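Long-range contacts in alginate lyase A1-II' (Sphingomonas sp. A1, PDB 2CWS), which probably depolymerises alginate as a lyase of polysaccharide lyase family 7, of which this chain is the alginate lyase domain: residues A[82-93]-A[194-202]; A[153-164]-A[175-183]. One frame throughout, in Å; residues are numbered along the deposited sequence.

Overall arrangement
Both contacts join the two antiparallel sheets of a beta sandwich of the concanavalin A-like kind; contact 2 also pairs neighbouring strands, 162-169 and 172-177, within one sheet. Contact 2 lies nested in the chain loop closed by contact 1. Their centres are about 20 Å apart. Strands 88-99 and 162-169 are neighbours in one sheet, and Leu93 of contact 1 meets Met164 of contact 2 there, with a probable hydrogen bond between Leu93 O and Met164 N. Contact 1 is the more buried and rests on aromatic rings, with a short backbone bridge. Contact 2 is partly buried. It packs methionine and phenylalanine inward, while its outer side carries a hairpin turn, waters and an arginine-aspartate salt bridge.

Contact 1: residues A[82-93]-A[194-202]; sequences NWGWQGTHTMKL and KNLKYYFKA. With GOL (glycerol), chain D.
The indole of Trp83 folds back over the strand its own backbone pairs with. Trp83 and Tyr198 form a single antiparallel hydrogen-bonded bridge, Trp83 N to Tyr198 O (3.1 Å) and Tyr198 N to Trp83 O (2.8 Å). CG of Trp83 sits between the backbone N and the carbonyl carbon (chi1 48°), which swings the ring across Tyr198. Tyr198 CB then lies 3.5 Å from the centroid of the Trp83 six-membered ring, over its face, in a CH-pi contact. Tyr198 O lies over the same face, near the rim. Trp83 NE1 is hydrogen-bonded to Glu72.

The Phe200 ring is packed on both faces. Trp83 CZ2 comes over one, 3.6 Å from Phe200 CE1. Met91 CB comes over the centre of the other, 3.6 Å from the Phe200 centroid, and Met91 SD adds an oblique Met-aromatic contact. Trp83, Tyr198 and Phe200 thus form an aromatic cluster.

At the outer end, the extended chain of Lys194 runs over one face of the Trp85 indole. Lys194 CG is 3.6 Å from the centroid of the Trp85 five-membered ring. A water bridges Trp85 N and Leu196 O. Lys197 curls back, and in one of its two conformers its NZ makes a weak hydrogen bond to Asn82 O.

Strands 88-93 and 197-202 run nearly parallel (5°) in facing sheets of the sandwich, their axes 8.7 Å apart at closest approach. Ile111 of strand 106-114 and Val225 of strand 215-228 also pack on Phe200, and Met91 touches Ile166 of strand 162-169.

Contact 2: residues A[153-164]-A[175-183]; sequences FTGIKLGDLYNM and VTMNGDTRS
CG of Phe153 stands anti to its carbonyl carbon (chi1 -62°), and Met177 starts the same way before bending at chi2 and chi3; together these turns lay the methionine across the phenylalanine ring. The second segment is a beta hairpin closed by a type I' turn from Met177 to Asp180, at one edge of the beta sandwich. Phe153 reaches it from the opposite sheet.

Met177 CG sits over the centre of the Phe153 ring, 3.7 Å from the centroid. Beyond it, Met177 CE touches Tyr162 CB at 3.4 Å and Met177 SD lies 3.7 Å from Met164 CE. Met164 and Met177 are a non-hydrogen-bonded pair of antiparallel strands, with side chains on the same face.

The other face of Phe153 carries the guanidinium of Arg182. The planes are 30° apart and the contact is stacked and cation-pi, with Arg182 CZ 4.1 Å from the centroid of the Phe153 ring. Arg182 is held side-on by Asp180, NE to OD1 and NH1 to OD2, which fixes the guanidinium's rotation. NH2 bonds Tyr152 O. With an alanine in place of Arg182, the Asp180 carboxylate would probably lose its charged mate, and that face of Phe153 its cover.

At the turn, Asn178 pairs with the backbone of Asn163. Asn178 N bonds Asn163 O at 2.8 Å. The Asn178 amide takes over where backbone pairing stops: Asn163 N points nearly along the side-chain C=O axis to Asn178 OD1, at 2.9 Å and an N-H...O angle of 178°.

Contact 1: residues A[82-93]-A[194-202]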
loop_
_atom_site.group_PDB
_atom_site.type_symbol
_atom_site.label_atom_id
_atom_site.label_comp_id
_atom_site.label_asym_id
_atom_site.label_seq_id
_atom_site.Cartn_x
_atom_site.Cartn_y
_atom_site.Cartn_z
ATOM N N ASN A 82 12.269 9.283 4.723
ATOM C CA ASN A 82 10.892 8.869 5.037
ATOM C C ASN A 82 10.372 9.789 6.138
ATOM O O ASN A 82 11.120 10.639 6.623
ATOM C CB ASN A 82 10.859 7.370 5.457
ATOM C CG ASN A 82 11.365 6.514 4.315
ATOM O OD1 ASN A 82 12.556 6.015 4.368
ATOM N ND2 ASN A 82 10.626 6.415 3.254
ATOM N N TRP A 83 9.088 9.651 6.504
ATOM C CA TRP A 83 8.451 10.611 7.410
ATOM C C TRP A 83 8.205 10.012 8.779
ATOM O O TRP A 83 8.313 8.810 9.006
ATOM C CB TRP A 83 7.197 11.186 6.767
ATOM C CG TRP A 83 6.233 10.223 6.157
ATOM C CD1 TRP A 83 6.199 9.815 4.837
ATOM C CD2 TRP A 83 5.147 9.527 6.809
ATOM N NE1 TRP A 83 5.143 8.953 4.620
ATOM C CE2 TRP A 83 4.497 8.754 5.829
ATOM C CE3 TRP A 83 4.660 9.521 8.141
ATOM C CZ2 TRP A 83 3.389 7.962 6.128
ATOM C CZ3 TRP A 83 3.556 8.725 8.416
ATOM C CH2 TRP A 83 2.935 7.955 7.431
ATOM N N GLY A 84 7.906 10.902 9.741
ATOM C CA GLY A 84 7.824 10.520 11.130
ATOM C C GLY A 84 6.434 10.608 11.739
ATOM O O GLY A 84 5.452 10.979 11.100
ATOM N N TRP A 85 6.409 10.256 13.037
ATOM C CA TRP A 85 5.116 10.141 13.714
ATOM C C TRP A 85 4.456 11.501 13.974
ATOM O O TRP A 85 3.226 11.522 14.148
ATOM C CB TRP A 85 5.282 9.384 15.031
ATOM C CG TRP A 85 6.072 10.103 16.110
ATOM C CD1 TRP A 85 7.417 10.200 16.240
ATOM C CD2 TRP A 85 5.470 10.820 17.212
ATOM N NE1 TRP A 85 7.697 10.965 17.373
ATOM C CE2 TRP A 85 6.513 11.347 17.984
ATOM C CE3 TRP A 85 4.143 11.096 17.616
ATOM C CZ2 TRP A 85 6.265 12.109 19.139
ATOM C CZ3 TRP A 85 3.870 11.829 18.743
ATOM C CH2 TRP A 85 4.930 12.331 19.493
ATOM N N GLN A 86 5.241 12.557 14.068
ATOM C CA GLN A 86 4.673 13.872 14.370
ATOM C C GLN A 86 4.210 14.573 13.113
ATOM O O GLN A 86 4.788 14.329 12.032
ATOM C CB GLN A 86 5.732 14.734 15.054
ATOM C CG GLN A 86 6.337 14.108 16.256
ATOM C CD GLN A 86 7.639 14.792 16.692
ATOM O OE1 GLN A 86 7.450 15.497 17.709
ATOM N NE2 GLN A 86 8.793 14.579 16.035
ATOM N N GLY A 87 3.219 15.452 13.247
ATOM C CA GLY A 87 2.612 16.149 12.111
ATOM C C GLY A 87 1.542 15.289 11.463
ATOM O O GLY A 87 1.126 14.257 12.039
ATOM N N THR A 88 1.117 15.684 10.264
ATOM C CA THR A 88 0.022 15.026 9.561
ATOM C C THR A 88 0.478 14.521 8.216
ATOM O O THR A 88 1.130 15.211 7.453
ATOM C CB THR A 88 -1.159 16.007 9.421
ATOM O OG1 THR A 88 -1.711 16.243 10.714
ATOM C CG2 THR A 88 -2.251 15.445 8.551
ATOM N N HIS A 89 0.127 13.259 7.959
ATOM C CA HIS A 89 0.605 12.501 6.810
ATOM C C HIS A 89 -0.577 11.732 6.257
ATOM O O HIS A 89 -1.072 10.829 6.977
ATOM C CB HIS A 89 1.686 11.511 7.291
ATOM C CG HIS A 89 2.746 12.230 8.105
ATOM N ND1 HIS A 89 3.687 13.038 7.511
ATOM C CD2 HIS A 89 2.894 12.337 9.441
ATOM C CE1 HIS A 89 4.444 13.569 8.467
ATOM N NE2 HIS A 89 3.968 13.152 9.644
ATOM N N THR A 90 -1.061 12.067 5.061
ATOM C CA THR A 90 -2.336 11.546 4.607
ATOM C C THR A 90 -2.254 11.038 3.180
ATOM O O THR A 90 -1.863 11.785 2.292
ATOM C CB THR A 90 -3.413 12.651 4.660
ATOM O OG1 THR A 90 -3.436 13.083 6.047
ATOM C CG2 THR A 90 -4.777 12.090 4.265
ATOM N N MET A 91 -2.697 9.807 2.964
ATOM C CA MET A 91 -2.892 9.264 1.612
ATOM C C MET A 91 -4.373 9.121 1.355
ATOM O O MET A 91 -5.111 8.599 2.205
ATOM C CB MET A 91 -2.178 7.905 1.530
ATOM C CG MET A 91 -2.471 7.230 0.177
ATOM S SD MET A 91 -1.429 5.773 -0.124
ATOM C CE MET A 91 -2.069 4.694 1.207
ATOM N N LYS A 92 -4.793 9.563 0.199
ATOM C CA LYS A 92 -6.151 9.373 -0.273
ATOM C C LYS A 92 -6.099 8.625 -1.594
ATOM O O LYS A 92 -5.235 8.882 -2.427
ATOM C CB LYS A 92 -6.904 10.691 -0.527
ATOM C CG LYS A 92 -6.988 11.540 0.716
ATOM C CD LYS A 92 -7.756 12.819 0.336
ATOM C CE LYS A 92 -8.985 12.385 -0.452
ATOM N NZ LYS A 92 -9.860 13.499 -0.869
ATOM N N LEU A 93 -7.018 7.685 -1.782
ATOM C CA LEU A 93 -7.081 7.013 -3.073
ATOM C C LEU A 93 -8.524 6.627 -3.330
ATOM O O LEU A 93 -9.356 6.484 -2.417
ATOM C CB LEU A 93 -6.111 5.812 -3.147
ATOM C CG LEU A 93 -6.327 4.679 -2.114
ATOM C CD1 LEU A 93 -7.415 3.679 -2.523
ATOM C CD2 LEU A 93 -5.008 3.907 -2.003
ATOM N N LYS A 194 7.970 5.654 17.903
ATOM C CA LYS A 194 8.668 6.912 17.674
ATOM C C LYS A 194 10.082 6.679 17.167
ATOM O O LYS A 194 10.690 7.647 16.694
ATOM C CB LYS A 194 8.741 7.742 18.969
ATOM C CG LYS A 194 7.387 8.223 19.493
ATOM C CD LYS A 194 7.589 9.062 20.740
ATOM C CE LYS A 194 6.306 9.459 21.415
ATOM N NZ LYS A 194 6.547 10.455 22.518
ATOM N N ASN A 195 10.604 5.455 17.245
ATOM C CA ASN A 195 11.963 5.143 16.744
ATOM C C ASN A 195 11.955 4.543 15.353
ATOM O O ASN A 195 12.992 4.038 14.900
ATOM C CB ASN A 195 12.625 4.141 17.708
ATOM C CG ASN A 195 12.861 4.792 19.083
ATOM O OD1 ASN A 195 13.202 5.976 19.139
ATOM N ND2 ASN A 195 12.651 4.000 20.131
ATOM N N LEU A 196 10.812 4.662 14.662
ATOM C CA LEU A 196 10.699 4.252 13.269
ATOM C C LEU A 196 10.248 5.452 12.456
ATOM O O LEU A 196 9.628 6.381 12.958
ATOM C CB LEU A 196 9.716 3.093 13.135
ATOM C CG LEU A 196 10.142 1.840 13.868
ATOM C CD1 LEU A 196 9.033 0.793 13.678
ATOM C CD2 LEU A 196 11.465 1.278 13.355
ATOM N N LYS A 197 10.531 5.369 11.146
ATOM C CA LYS A 197 9.946 6.258 10.146
ATOM C C LYS A 197 8.995 5.438 9.304
ATOM O O LYS A 197 8.804 4.228 9.526
ATOM C CB LYS A 197 11.050 6.860 9.282
ATOM C CG LYS A 197 12.147 7.482 10.167
ATOM C CD LYS A 197 11.698 8.765 10.828
ATOM C CE LYS A 197 11.547 9.931 9.887
ATOM N NZ LYS A 197 12.784 10.610 9.363
ATOM N N TYR A 198 8.329 6.096 8.341
ATOM C CA TYR A 198 7.182 5.513 7.645
ATOM C C TYR A 198 7.133 5.963 6.208
ATOM O O TYR A 198 7.627 7.049 5.845
ATOM C CB TYR A 198 5.806 5.967 8.303
ATOM C CG TYR A 198 5.824 5.642 9.791
ATOM C CD1 TYR A 198 5.472 4.342 10.200
ATOM C CD2 TYR A 198 6.273 6.548 10.742
ATOM C CE1 TYR A 198 5.519 4.003 11.551
ATOM C CE2 TYR A 198 6.366 6.213 12.071
ATOM C CZ TYR A 198 5.999 4.954 12.484
ATOM O OH TYR A 198 6.057 4.561 13.788
ATOM N N TYR A 199 6.505 5.152 5.374
ATOM C CA TYR A 199 6.188 5.523 4.007
ATOM C C TYR A 199 4.879 4.833 3.614
ATOM O O TYR A 199 4.530 3.748 4.120
ATOM C CB TYR A 199 7.321 5.156 3.038
ATOM C CG TYR A 199 7.695 3.707 2.992
ATOM C CD1 TYR A 199 8.737 3.233 3.792
ATOM C CD2 TYR A 199 7.047 2.783 2.194
ATOM C CE1 TYR A 199 9.117 1.913 3.784
ATOM C CE2 TYR A 199 7.392 1.462 2.176
ATOM C CZ TYR A 199 8.427 1.000 2.988
ATOM O OH TYR A 199 8.772 -0.324 2.945
ATOM N N PHE A 200 4.147 5.481 2.707
ATOM C CA PHE A 200 2.924 4.899 2.176
ATOM C C PHE A 200 3.228 3.885 1.083
ATOM O O PHE A 200 4.261 3.959 0.392
ATOM C CB PHE A 200 2.019 5.987 1.611
ATOM C CG PHE A 200 1.368 6.888 2.652
ATOM C CD1 PHE A 200 1.643 8.237 2.743
ATOM C CD2 PHE A 200 0.434 6.329 3.525
ATOM C CE1 PHE A 200 0.999 9.029 3.664
ATOM C CE2 PHE A 200 -0.214 7.156 4.451
ATOM C CZ PHE A 200 0.054 8.486 4.535
ATOM N N LYS A 201 2.270 2.958 0.866
ATOM C CA LYS A 201 2.290 2.063 -0.278
ATOM C C LYS A 201 0.873 1.942 -0.808
ATOM O O LYS A 201 -0.102 2.064 -0.034
ATOM C CB LYS A 201 2.782 0.634 0.084
ATOM C CG LYS A 201 4.093 0.615 0.848
ATOM C CD LYS A 201 4.756 -0.764 0.811
ATOM C CE LYS A 201 5.600 -0.911 -0.466
ATOM N NZ LYS A 201 6.033 -2.323 -0.642
ATOM N N ALA A 202 0.739 1.642 -2.098
ATOM C CA ALA A 202 -0.589 1.423 -2.692
ATOM C C ALA A 202 -0.410 0.565 -3.923
ATOM O O ALA A 202 0.475 0.825 -4.751
ATOM C CB ALA A 202 -1.231 2.753 -3.089
HETATM C C1 GOL D . 8.270 13.767 9.137
HETATM O O1 GOL D . 7.925 14.673 7.802
HETATM C C2 GOL D . 9.587 13.801 9.775
HETATM O O2 GOL D . 9.582 13.656 11.120
HETATM C C3 GOL D . 10.467 13.404 9.030
HETATM O O3 GOL D . 11.975 12.947 9.047
HETATM O O HOH W 1 14.134 9.895 6.911
HETATM O O HOH W 2 8.897 8.813 13.739
#

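Contact 2: residues A[153-164]-A[175-183]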
loop_
_atom_site.group_PDB
_atom_site.type_symbol
_atom_site.label_atom_id
_atom_site.label_comp_id
_atom_site.label_asym_id
_atom_site.label_seq_id
_atom_site.Cartn_x
_atom_site.Cartn_y
_atom_site.Cartn_z
ATOM N N PHE A 153 -14.724 -3.010 7.663
ATOM C CA PHE A 153 -15.671 -2.236 6.866
ATOM C C PHE A 153 -16.492 -3.253 6.086
ATOM O O PHE A 153 -15.996 -3.894 5.144
ATOM C CB PHE A 153 -14.919 -1.267 5.927
ATOM C CG PHE A 153 -14.102 -0.261 6.708
ATOM C CD1 PHE A 153 -12.773 -0.578 7.084
ATOM C CD2 PHE A 153 -14.657 0.934 7.085
ATOM C CE1 PHE A 153 -12.067 0.372 7.843
ATOM C CE2 PHE A 153 -13.935 1.883 7.793
ATOM C CZ PHE A 153 -12.650 1.596 8.160
ATOM N N THR A 154 -17.744 -3.365 6.476
ATOM C CA THR A 154 -18.671 -4.332 5.927
ATOM C C THR A 154 -19.307 -3.841 4.633
ATOM O O THR A 154 -19.819 -2.711 4.562
ATOM C CB THR A 154 -19.773 -4.596 6.964
ATOM O OG1 THR A 154 -19.147 -5.126 8.126
ATOM C CG2 THR A 154 -20.792 -5.577 6.448
ATOM N N GLY A 155 -19.303 -4.718 3.595
ATOM C CA GLY A 155 -20.090 -4.534 2.367
ATOM C C GLY A 155 -19.231 -4.201 1.151
ATOM O O GLY A 155 -19.771 -4.094 0.041
ATOM N N ILE A 156 -17.928 -4.071 1.311
ATOM C CA ILE A 156 -16.948 -3.692 0.261
ATOM C C ILE A 156 -16.776 -4.919 -0.652
ATOM O O ILE A 156 -16.052 -5.831 -0.221
ATOM C CB ILE A 156 -15.586 -3.232 0.834
ATOM C CG1 ILE A 156 -15.671 -2.250 2.061
ATOM C CG2 ILE A 156 -14.701 -2.677 -0.239
ATOM C CD1 ILE A 156 -16.517 -1.089 1.589
ATOM N N LYS A 157 -17.380 -5.002 -1.857
ATOM C CA LYS A 157 -17.330 -6.194 -2.663
ATOM C C LYS A 157 -16.381 -6.063 -3.843
ATOM O O LYS A 157 -15.941 -4.989 -4.236
ATOM C CB LYS A 157 -18.728 -6.570 -3.154
ATOM C CG LYS A 157 -19.577 -6.979 -1.953
ATOM C CD LYS A 157 -21.048 -7.190 -2.276
ATOM C CE LYS A 157 -21.779 -7.613 -0.970
ATOM N NZ LYS A 157 -23.233 -7.773 -1.292
ATOM N N LEU A 158 -16.048 -7.235 -4.410
ATOM C CA LEU A 158 -15.278 -7.268 -5.644
ATOM C C LEU A 158 -15.921 -6.378 -6.687
ATOM O O LEU A 158 -17.096 -6.449 -6.925
ATOM C CB LEU A 158 -15.243 -8.735 -6.149
ATOM C CG LEU A 158 -14.203 -9.005 -7.229
ATOM C CD1 LEU A 158 -12.814 -9.057 -6.617
ATOM C CD2 LEU A 158 -14.541 -10.294 -7.955
ATOM N N GLY A 159 -15.094 -5.506 -7.286
ATOM C CA GLY A 159 -15.555 -4.575 -8.320
ATOM C C GLY A 159 -16.140 -3.276 -7.805
ATOM O O GLY A 159 -16.285 -2.342 -8.603
ATOM N N ASP A 160 -16.469 -3.173 -6.519
ATOM C CA ASP A 160 -16.996 -1.941 -5.981
ATOM C C ASP A 160 -15.887 -0.884 -5.892
ATOM O O ASP A 160 -14.761 -1.178 -5.591
ATOM C CB ASP A 160 -17.523 -2.118 -4.567
ATOM C CG ASP A 160 -18.811 -2.909 -4.462
ATOM O OD1 ASP A 160 -19.461 -3.262 -5.490
ATOM O OD2 ASP A 160 -19.204 -3.138 -3.272
ATOM N N LEU A 161 -16.232 0.375 -6.089
ATOM C CA LEU A 161 -15.273 1.454 -5.926
ATOM C C LEU A 161 -15.221 1.802 -4.456
ATOM O O LEU A 161 -16.290 1.964 -3.821
ATOM C CB LEU A 161 -15.773 2.691 -6.694
ATOM C CG LEU A 161 -14.782 3.859 -6.657
ATOM C CD1 LEU A 161 -13.723 3.533 -7.695
ATOM C CD2 LEU A 161 -15.408 5.216 -6.891
ATOM N N TYR A 162 -14.028 1.940 -3.917
ATOM C CA TYR A 162 -13.832 2.459 -2.551
ATOM C C TYR A 162 -13.024 3.753 -2.611
ATOM O O TYR A 162 -12.118 3.920 -3.430
ATOM C CB TYR A 162 -13.141 1.453 -1.630
ATOM C CG TYR A 162 -12.053 0.579 -2.263
ATOM C CD1 TYR A 162 -12.322 -0.727 -2.591
ATOM C CD2 TYR A 162 -10.773 1.068 -2.490
ATOM C CE1 TYR A 162 -11.348 -1.560 -3.152
ATOM C CE2 TYR A 162 -9.784 0.283 -3.067
ATOM C CZ TYR A 162 -10.081 -1.037 -3.392
ATOM O OH TYR A 162 -9.159 -1.889 -3.985
ATOM N N ASN A 163 -13.382 4.638 -1.699
ATOM C CA ASN A 163 -12.639 5.844 -1.402
ATOM C C ASN A 163 -11.922 5.742 -0.068
ATOM O O ASN A 163 -12.562 5.824 0.981
ATOM C CB ASN A 163 -13.567 7.048 -1.312
ATOM C CG ASN A 163 -14.162 7.366 -2.663
ATOM O OD1 ASN A 163 -13.430 7.661 -3.592
ATOM N ND2 ASN A 163 -15.482 7.278 -2.808
ATOM N N MET A 164 -10.635 5.548 -0.096
ATOM C CA MET A 164 -9.852 5.213 1.079
ATOM C C MET A 164 -9.039 6.418 1.527
ATOM O O MET A 164 -8.577 7.193 0.689
ATOM C CB MET A 164 -8.908 4.061 0.720
ATOM C CG MET A 164 -8.059 3.593 1.877
ATOM S SD MET A 164 -6.880 2.318 1.374
ATOM C CE MET A 164 -8.008 0.994 0.909
ATOM N N VAL A 175 -8.039 5.508 9.862
ATOM C CA VAL A 175 -8.211 4.621 8.713
ATOM C C VAL A 175 -9.649 4.742 8.247
ATOM O O VAL A 175 -10.579 4.574 9.046
ATOM C CB VAL A 175 -7.774 3.181 9.069
ATOM C CG1 VAL A 175 -6.282 3.176 9.423
ATOM C CG2 VAL A 175 -8.603 2.552 10.191
ATOM N N THR A 176 -9.826 5.015 6.952
ATOM C CA THR A 176 -11.143 5.399 6.462
ATOM C C THR A 176 -11.472 4.687 5.176
ATOM O O THR A 176 -10.662 4.637 4.238
ATOM C CB THR A 176 -11.117 6.921 6.121
ATOM O OG1 THR A 176 -10.753 7.633 7.332
ATOM C CG2 THR A 176 -12.448 7.452 5.612
ATOM N N MET A 177 -12.714 4.201 5.104
ATOM C CA MET A 177 -13.307 3.733 3.852
ATOM C C MET A 177 -14.631 4.420 3.653
ATOM O O MET A 177 -15.492 4.364 4.540
ATOM C CB MET A 177 -13.572 2.198 3.905
ATOM C CG MET A 177 -12.280 1.410 3.954
ATOM S SD MET A 177 -11.385 1.419 2.387
ATOM C CE MET A 177 -12.442 0.262 1.448
ATOM N N ASN A 178 -14.791 5.071 2.523
ATOM C CA ASN A 178 -16.080 5.676 2.146
ATOM C C ASN A 178 -16.589 6.604 3.233
ATOM O O ASN A 178 -17.773 6.622 3.550
ATOM C CB ASN A 178 -17.116 4.620 1.783
ATOM C CG ASN A 178 -16.599 3.686 0.676
ATOM O OD1 ASN A 178 -15.776 4.087 -0.173
ATOM N ND2 ASN A 178 -17.093 2.484 0.684
ATOM N N GLY A 179 -15.665 7.397 3.807
ATOM C CA GLY A 179 -16.098 8.404 4.784
ATOM C C GLY A 179 -16.307 7.860 6.189
ATOM O O GLY A 179 -16.602 8.655 7.092
ATOM N N ASP A 180 -16.091 6.563 6.427
ATOM C CA ASP A 180 -16.210 5.939 7.764
ATOM C C ASP A 180 -14.790 5.822 8.320
ATOM O O ASP A 180 -13.998 5.066 7.762
ATOM C CB ASP A 180 -16.883 4.584 7.579
ATOM C CG ASP A 180 -17.019 3.755 8.819
ATOM O OD1 ASP A 180 -16.447 4.143 9.889
ATOM O OD2 ASP A 180 -17.691 2.690 8.748
ATOM N N THR A 181 -14.477 6.598 9.373
ATOM C CA THR A 181 -13.148 6.635 9.915
ATOM C C THR A 181 -13.088 5.928 11.268
ATOM O O THR A 181 -13.955 6.103 12.141
ATOM C CB THR A 181 -12.684 8.085 10.079
ATOM O OG1 THR A 181 -12.658 8.709 8.813
ATOM C CG2 THR A 181 -11.313 8.188 10.727
ATOM N N ARG A 182 -12.031 5.145 11.444
ATOM C CA ARG A 182 -11.702 4.523 12.726
ATOM C C ARG A 182 -10.304 4.998 13.144
ATOM O O ARG A 182 -9.520 5.409 12.273
ATOM C CB ARG A 182 -11.647 2.975 12.582
ATOM C CG ARG A 182 -12.770 2.412 11.738
ATOM C CD ARG A 182 -14.171 2.494 12.372
ATOM N NE ARG A 182 -15.205 2.053 11.383
ATOM C CZ ARG A 182 -15.407 0.777 11.041
ATOM N NH1 ARG A 182 -16.308 0.499 10.102
ATOM N NH2 ARG A 182 -14.732 -0.230 11.609
ATOM N N SER A 183 -9.940 4.895 14.413
ATOM C CA SER A 183 -8.593 5.339 14.800
ATOM C C SER A 183 -7.961 4.350 15.756
ATOM O O SER A 183 -8.638 3.647 16.524
ATOM C CB SER A 183 -8.630 6.745 15.441
ATOM O OG SER A 183 -9.246 6.699 16.751
HETATM O O HOH W 3 -18.598 -1.471 8.523
HETATM O O HOH W 4 -16.994 4.306 -2.692
HETATM O O HOH W 5 -16.494 0.604 -1.350
HETATM O O HOH W 6 -17.416 6.990 -0.575
HETATM O O HOH W 7 -13.358 8.148 2.235
#